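Local coordinates for protein 6-carboxyhexanoate--coa ligase (Bacillus subtilis, PDB 5FLG) that belongs to the 6-carboxyhexanoate--CoA ligase family and binds phosphoaminophosphonic acid-adenylate ester, pimelic acid and magnesium, at residues 173-178 with 226-231; 188-193 with 208-213. All coordinates share one frame; numbering follows the deposited sequence.

Contact 1. Residues 173-178 with 226-231; sequences KEALAL and GCRVFF. With ANP (phosphoaminophosphonic acid-adenylate ester), chain D.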
# COMPACT_ATOMS: atom_id res chain seq x y z
N LYS A 173 7.13 -21.97 -6.20
CA LYS A 173 6.77 -21.10 -7.32
C LYS A 173 7.41 -19.71 -7.21
O LYS A 173 8.02 -19.21 -8.16
CB LYS A 173 5.29 -20.93 -7.41
CG LYS A 173 4.88 -20.23 -8.68
CD LYS A 173 3.37 -20.08 -8.75
CE LYS A 173 2.84 -19.35 -7.53
NZ LYS A 173 1.52 -18.80 -7.82
N GLU A 174 7.34 -19.12 -6.02
CA GLU A 174 7.90 -17.82 -5.78
C GLU A 174 9.42 -17.83 -5.87
O GLU A 174 10.00 -17.03 -6.57
CB GLU A 174 7.42 -17.25 -4.44
CG GLU A 174 5.95 -16.82 -4.47
CD GLU A 174 5.25 -16.77 -3.09
OE1 GLU A 174 5.90 -16.97 -2.03
OE2 GLU A 174 4.04 -16.54 -3.06
N ALA A 175 10.05 -18.82 -5.25
CA ALA A 175 11.48 -18.86 -5.20
C ALA A 175 12.04 -19.10 -6.59
O ALA A 175 13.07 -18.53 -6.96
CB ALA A 175 11.93 -19.94 -4.26
N LEU A 176 11.45 -20.06 -7.30
CA LEU A 176 11.96 -20.42 -8.62
C LEU A 176 11.73 -19.27 -9.61
O LEU A 176 12.55 -19.03 -10.52
CB LEU A 176 11.39 -21.75 -9.09
CG LEU A 176 11.93 -22.36 -10.40
CD1 LEU A 176 13.46 -22.36 -10.50
CD2 LEU A 176 11.38 -23.76 -10.56
N ALA A 177 10.62 -18.55 -9.46
CA ALA A 177 10.41 -17.38 -10.32
C ALA A 177 11.49 -16.34 -10.08
O ALA A 177 12.05 -15.75 -11.05
CB ALA A 177 9.06 -16.77 -10.10
N LEU A 178 11.75 -16.06 -8.79
CA LEU A 178 12.80 -15.13 -8.42
C LEU A 178 14.16 -15.57 -8.96
O LEU A 178 14.89 -14.77 -9.55
CB LEU A 178 12.86 -14.97 -6.90
CG LEU A 178 13.79 -13.87 -6.39
CD1 LEU A 178 13.37 -13.41 -5.00
CD2 LEU A 178 15.23 -14.38 -6.37
N GLY A 226 17.38 -16.24 7.87
CA GLY A 226 17.36 -16.66 6.48
C GLY A 226 18.57 -16.07 5.77
O GLY A 226 19.42 -15.47 6.41
N CYS A 227 18.62 -16.21 4.46
CA CYS A 227 19.74 -15.67 3.67
C CYS A 227 19.31 -15.56 2.22
O CYS A 227 18.61 -16.44 1.69
CB CYS A 227 20.96 -16.57 3.80
SG CYS A 227 22.30 -16.32 2.60
N ARG A 228 19.65 -14.44 1.62
CA ARG A 228 19.50 -14.25 0.21
C ARG A 228 20.73 -13.42 -0.23
O ARG A 228 20.77 -12.22 -0.00
CB ARG A 228 18.20 -13.51 -0.09
CG ARG A 228 17.60 -13.79 -1.45
CD ARG A 228 17.08 -15.19 -1.47
NE ARG A 228 16.17 -15.54 -2.56
CZ ARG A 228 14.90 -15.87 -2.38
NH1 ARG A 228 14.26 -15.56 -1.25
NH2 ARG A 228 14.27 -16.54 -3.33
N VAL A 229 21.65 -14.06 -0.91
CA VAL A 229 22.86 -13.38 -1.42
C VAL A 229 23.00 -13.67 -2.91
O VAL A 229 22.90 -14.83 -3.34
CB VAL A 229 24.13 -13.92 -0.73
CG1 VAL A 229 25.36 -13.19 -1.24
CG2 VAL A 229 24.03 -13.74 0.78
N PHE A 230 23.34 -12.61 -3.67
CA PHE A 230 23.62 -12.74 -5.08
C PHE A 230 25.10 -12.45 -5.27
O PHE A 230 25.55 -11.35 -4.98
CB PHE A 230 22.83 -11.70 -5.91
CG PHE A 230 21.33 -11.78 -5.75
CD1 PHE A 230 20.72 -12.95 -5.35
CD2 PHE A 230 20.54 -10.72 -6.12
CE1 PHE A 230 19.35 -13.00 -5.18
CE2 PHE A 230 19.15 -10.78 -6.00
CZ PHE A 230 18.56 -11.94 -5.51
N PHE A 231 25.81 -13.40 -5.83
CA PHE A 231 27.22 -13.24 -6.08
C PHE A 231 27.40 -12.60 -7.45
O PHE A 231 26.94 -13.14 -8.47
CB PHE A 231 27.90 -14.59 -6.01
CG PHE A 231 27.94 -15.18 -4.62
CD1 PHE A 231 28.98 -14.88 -3.76
CD2 PHE A 231 26.91 -16.01 -4.16
CE1 PHE A 231 29.01 -15.42 -2.48
CE2 PHE A 231 26.92 -16.53 -2.88
CZ PHE A 231 27.97 -16.23 -2.04
PG ANP D . 7.48 -14.61 2.93
O1G ANP D . 6.10 -14.12 3.31
O2G ANP D . 8.02 -15.62 3.90
O3G ANP D . 7.64 -15.06 1.52
PB ANP D . 9.88 -13.01 2.23
O1B ANP D . 9.57 -13.24 0.79
O2B ANP D . 10.43 -11.74 2.76
N3B ANP D . 8.42 -13.20 3.13
PA ANP D . 11.16 -15.58 2.02
O1A ANP D . 11.30 -16.68 2.97
O2A ANP D . 10.32 -15.69 0.78
O3A ANP D . 10.83 -14.21 2.78
O5' ANP D . 12.71 -15.25 1.56
C5' ANP D . 13.77 -15.46 2.44
C4' ANP D . 14.71 -14.25 2.40
O4' ANP D . 15.13 -14.03 1.05
C3' ANP D . 14.01 -12.97 2.86
O3' ANP D . 14.20 -12.74 4.25
C2' ANP D . 14.73 -11.91 2.08
O2' ANP D . 15.98 -11.63 2.72
C1' ANP D . 15.01 -12.63 0.79
N9 ANP D . 13.94 -12.31 -0.17
C8 ANP D . 12.64 -12.78 -0.18
N7 ANP D . 11.99 -12.32 -1.27
C5 ANP D . 12.87 -11.50 -1.94
C6 ANP D . 12.85 -10.65 -3.14
N6 ANP D . 11.75 -10.51 -3.89
N1 ANP D . 13.98 -9.99 -3.48
C2 ANP D . 15.09 -10.08 -2.74
N3 ANP D . 15.23 -10.88 -1.67
C4 ANP D . 14.13 -11.50 -1.19
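Leu-178 and Arg-228 reach for each other from opposite directions and meet beside the adenine of phosphoaminophosphonic acid-adenylate ester. No hydrogen bond joins the two segments, which meet by van der Waals contact, with aliphatic groups against the guanidinium and a phenylalanine ring. One methyl of the leucine, CD1, sits over a face of the Arg-228 guanidinium, displaced toward its rim, 3.7 Å from NH2. The same CD1 lies above the purine plane, 3.4 Å from C6 of the nucleotide, which puts this one methyl against both guanidinium and base. The other methyl, CD2, also lies against Arg-228 NH2 and touches Phe-230 CZ at 4.2 Å. Ala-175 approaches the edge of the guanidinium, its CA 4.1 Å from Arg-228 NH2, while its side chain also touches pimelic acid.

Arg-228 supplies the hydrogen bond to the nucleotide. With CG anti to the backbone nitrogen (chi1 -153°) and a bend at chi2, its aliphatic part runs past the ribose, CB coming within 3.3 Å of O4'. This brings NH1 round to donate a hydrogen bond to O4' (2.9 Å, N-H...O angle 162°). NE forms a salt bridge with Glu-191 and NH2 bonds to the Tyr-204 hydroxyl; with all three nitrogens engaged, the rotation of the buried guanidinium is fixed.

Helix 170-184 packs over the mixed sheet, its segment running nearly parallel to the strand segment (17°) with the axes 13.0 Å apart, bridged by Arg-228 and Phe-230 from the strand and by Leu-178 from the helix. Strand 227-232 lies between strands 188-194 and 127-130 in that sheet.

Contact 2. Residues 188-193 with 208-213; sequences VVAELC and KKMGYQ. With PML (pimelic acid), chain C.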
# COMPACT_ATOMS: atom_id res chain seq x y z
N VAL A 188 25.01 -11.76 -12.65
CA VAL A 188 24.86 -12.67 -11.53
C VAL A 188 25.43 -14.05 -11.79
O VAL A 188 24.93 -14.81 -12.65
CB VAL A 188 23.36 -12.84 -11.10
CG1 VAL A 188 23.27 -13.77 -9.90
CG2 VAL A 188 22.74 -11.51 -10.76
N VAL A 189 26.39 -14.45 -10.98
CA VAL A 189 27.06 -15.73 -11.15
C VAL A 189 26.32 -16.81 -10.35
O VAL A 189 26.28 -17.96 -10.72
CB VAL A 189 28.51 -15.63 -10.64
CG1 VAL A 189 29.19 -17.00 -10.59
CG2 VAL A 189 29.31 -14.67 -11.52
N ALA A 190 25.81 -16.44 -9.19
CA ALA A 190 25.15 -17.43 -8.34
C ALA A 190 24.35 -16.79 -7.22
O ALA A 190 24.57 -15.62 -6.85
CB ALA A 190 26.18 -18.38 -7.77
N GLU A 191 23.36 -17.56 -6.73
CA GLU A 191 22.48 -17.09 -5.66
C GLU A 191 22.48 -18.16 -4.57
O GLU A 191 22.60 -19.34 -4.85
CB GLU A 191 21.06 -16.83 -6.16
CG GLU A 191 20.07 -16.60 -5.01
CD GLU A 191 18.58 -16.52 -5.42
OE1 GLU A 191 18.21 -16.80 -6.60
OE2 GLU A 191 17.75 -16.19 -4.53
N LEU A 192 22.58 -17.72 -3.32
CA LEU A 192 22.44 -18.59 -2.19
C LEU A 192 21.23 -18.13 -1.38
O LEU A 192 21.09 -16.94 -1.09
CB LEU A 192 23.70 -18.50 -1.36
CG LEU A 192 23.70 -19.17 0.01
CD1 LEU A 192 23.65 -20.69 -0.09
CD2 LEU A 192 24.93 -18.69 0.74
N CYS A 193 20.38 -19.07 -1.00
CA CYS A 193 19.12 -18.74 -0.37
C CYS A 193 18.70 -19.77 0.66
O CYS A 193 18.81 -20.98 0.43
CB CYS A 193 18.02 -18.62 -1.41
SG CYS A 193 16.34 -18.56 -0.68
N LYS A 208 23.59 -20.28 -13.58
CA LYS A 208 23.25 -20.41 -14.99
C LYS A 208 23.56 -21.81 -15.42
O LYS A 208 22.77 -22.43 -16.11
CB LYS A 208 24.05 -19.42 -15.83
CG LYS A 208 23.49 -18.01 -15.87
CD LYS A 208 24.49 -17.08 -16.56
CE LYS A 208 23.97 -15.65 -16.67
NZ LYS A 208 23.93 -14.94 -15.37
N LYS A 209 24.63 -22.38 -14.87
CA LYS A 209 25.00 -23.72 -15.26
C LYS A 209 24.31 -24.80 -14.46
O LYS A 209 23.82 -25.78 -15.02
CB LYS A 209 26.49 -23.90 -15.16
CG LYS A 209 27.20 -23.00 -16.16
CD LYS A 209 28.69 -23.29 -16.24
CE LYS A 209 29.38 -22.83 -14.97
NZ LYS A 209 28.97 -21.43 -14.66
N MET A 210 24.37 -24.70 -13.13
CA MET A 210 23.82 -25.77 -12.32
C MET A 210 22.29 -25.71 -12.26
O MET A 210 21.65 -26.61 -11.71
CB MET A 210 24.41 -25.71 -10.92
CG MET A 210 24.23 -24.37 -10.22
SD MET A 210 24.88 -24.41 -8.53
CE MET A 210 25.18 -22.66 -8.29
N GLY A 211 21.70 -24.62 -12.74
CA GLY A 211 20.27 -24.38 -12.53
C GLY A 211 19.88 -24.11 -11.08
O GLY A 211 20.60 -23.45 -10.33
N TYR A 212 18.74 -24.67 -10.68
CA TYR A 212 18.16 -24.46 -9.33
C TYR A 212 18.34 -25.72 -8.50
O TYR A 212 17.66 -26.73 -8.72
CB TYR A 212 16.68 -24.15 -9.46
CG TYR A 212 15.92 -23.81 -8.16
CD1 TYR A 212 15.90 -22.51 -7.69
CD2 TYR A 212 15.00 -24.68 -7.64
CE1 TYR A 212 15.10 -22.13 -6.64
CE2 TYR A 212 14.20 -24.34 -6.54
CZ TYR A 212 14.26 -23.06 -6.05
OH TYR A 212 13.54 -22.68 -4.96
N GLN A 213 19.31 -25.67 -7.60
CA GLN A 213 19.74 -26.83 -6.85
C GLN A 213 19.16 -26.73 -5.46
O GLN A 213 19.66 -25.98 -4.64
CB GLN A 213 21.27 -26.87 -6.77
CG GLN A 213 21.94 -27.15 -8.11
CD GLN A 213 21.92 -28.62 -8.49
OE1 GLN A 213 21.87 -29.51 -7.64
NE2 GLN A 213 21.92 -28.88 -9.79
C1 PML C . 12.30 -24.44 -2.32
O11 PML C . 12.74 -24.78 -3.46
O12 PML C . 11.55 -25.24 -1.64
C2 PML C . 13.01 -23.26 -1.63
C3 PML C . 12.14 -22.10 -1.15
C4 PML C . 12.70 -21.39 0.10
C5 PML C . 12.81 -19.89 -0.02
C6 PML C . 12.21 -19.11 1.15
C7 PML C . 10.71 -19.40 1.33
O71 PML C . 9.93 -19.16 0.39
O72 PML C . 10.29 -19.76 2.46
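Val-188 and Ala-190, on a strand that covers all of 188-193, meet Lys-208 and Met-210, which belong to a turn of helical backbone angles leading into strand 211-215. Gly-211, at a positive phi of 68°, makes the change from turn to strand. On its other flank the first segment carries a classic beta bulge, where Val-189 and Ala-190 both pair with Phe-231. Lys-208 is extended until a bend at chi4; its NZ is held chiefly by the carbonyls of Ser-183 and His-185, just where helix 170-184 ends, and adds a weak hydrogen bond of 2.9 Å to Val-188 O. Strands 188-194, 203-207 and 211-215 form an antiparallel beta-meander, and with 203-207 in the middle the outer two run the same way. Met-210 CE touches Ala-190 CB at 4.4 Å, and both side chains also pack against helix 89-102. Gln-213 NE2, in the strand, ties back to the turn at Met-210 O, which it meets in the carbonyl plane at 3.0 Å. Tyr-212 and Cys-193 line the pimelic acid pocket: Tyr-212 OH donates to O11, which lies near the ring plane, at 2.7 Å, and Cys-193 SG, anti to its own backbone nitrogen (chi1 167°), packs 3.8 Å from C5 of the ligand chain.

The centres of the two contacts are 9 Å apart, and both reach the same mixed sheet. Along the chain the order is 173-178, 188-193, 208-213, 226-231, so contact 2 falls wholly between the halves of contact 1. Helix 170-184 leads into strand 188-194, whose sheet neighbours are 203-207 and 227-232. The contacts touch directly: Arg-228 CZ lies 3.5 Å from Cys-193 SG, and Ala-175 CB packs 3.3 Å from Tyr-212 OH. Contact 1 contributes to both the nucleotide and the pimelic acid pockets and contact 2 to the latter, so parts of both pockets are built from helix 170-184 and the strands of this sheet.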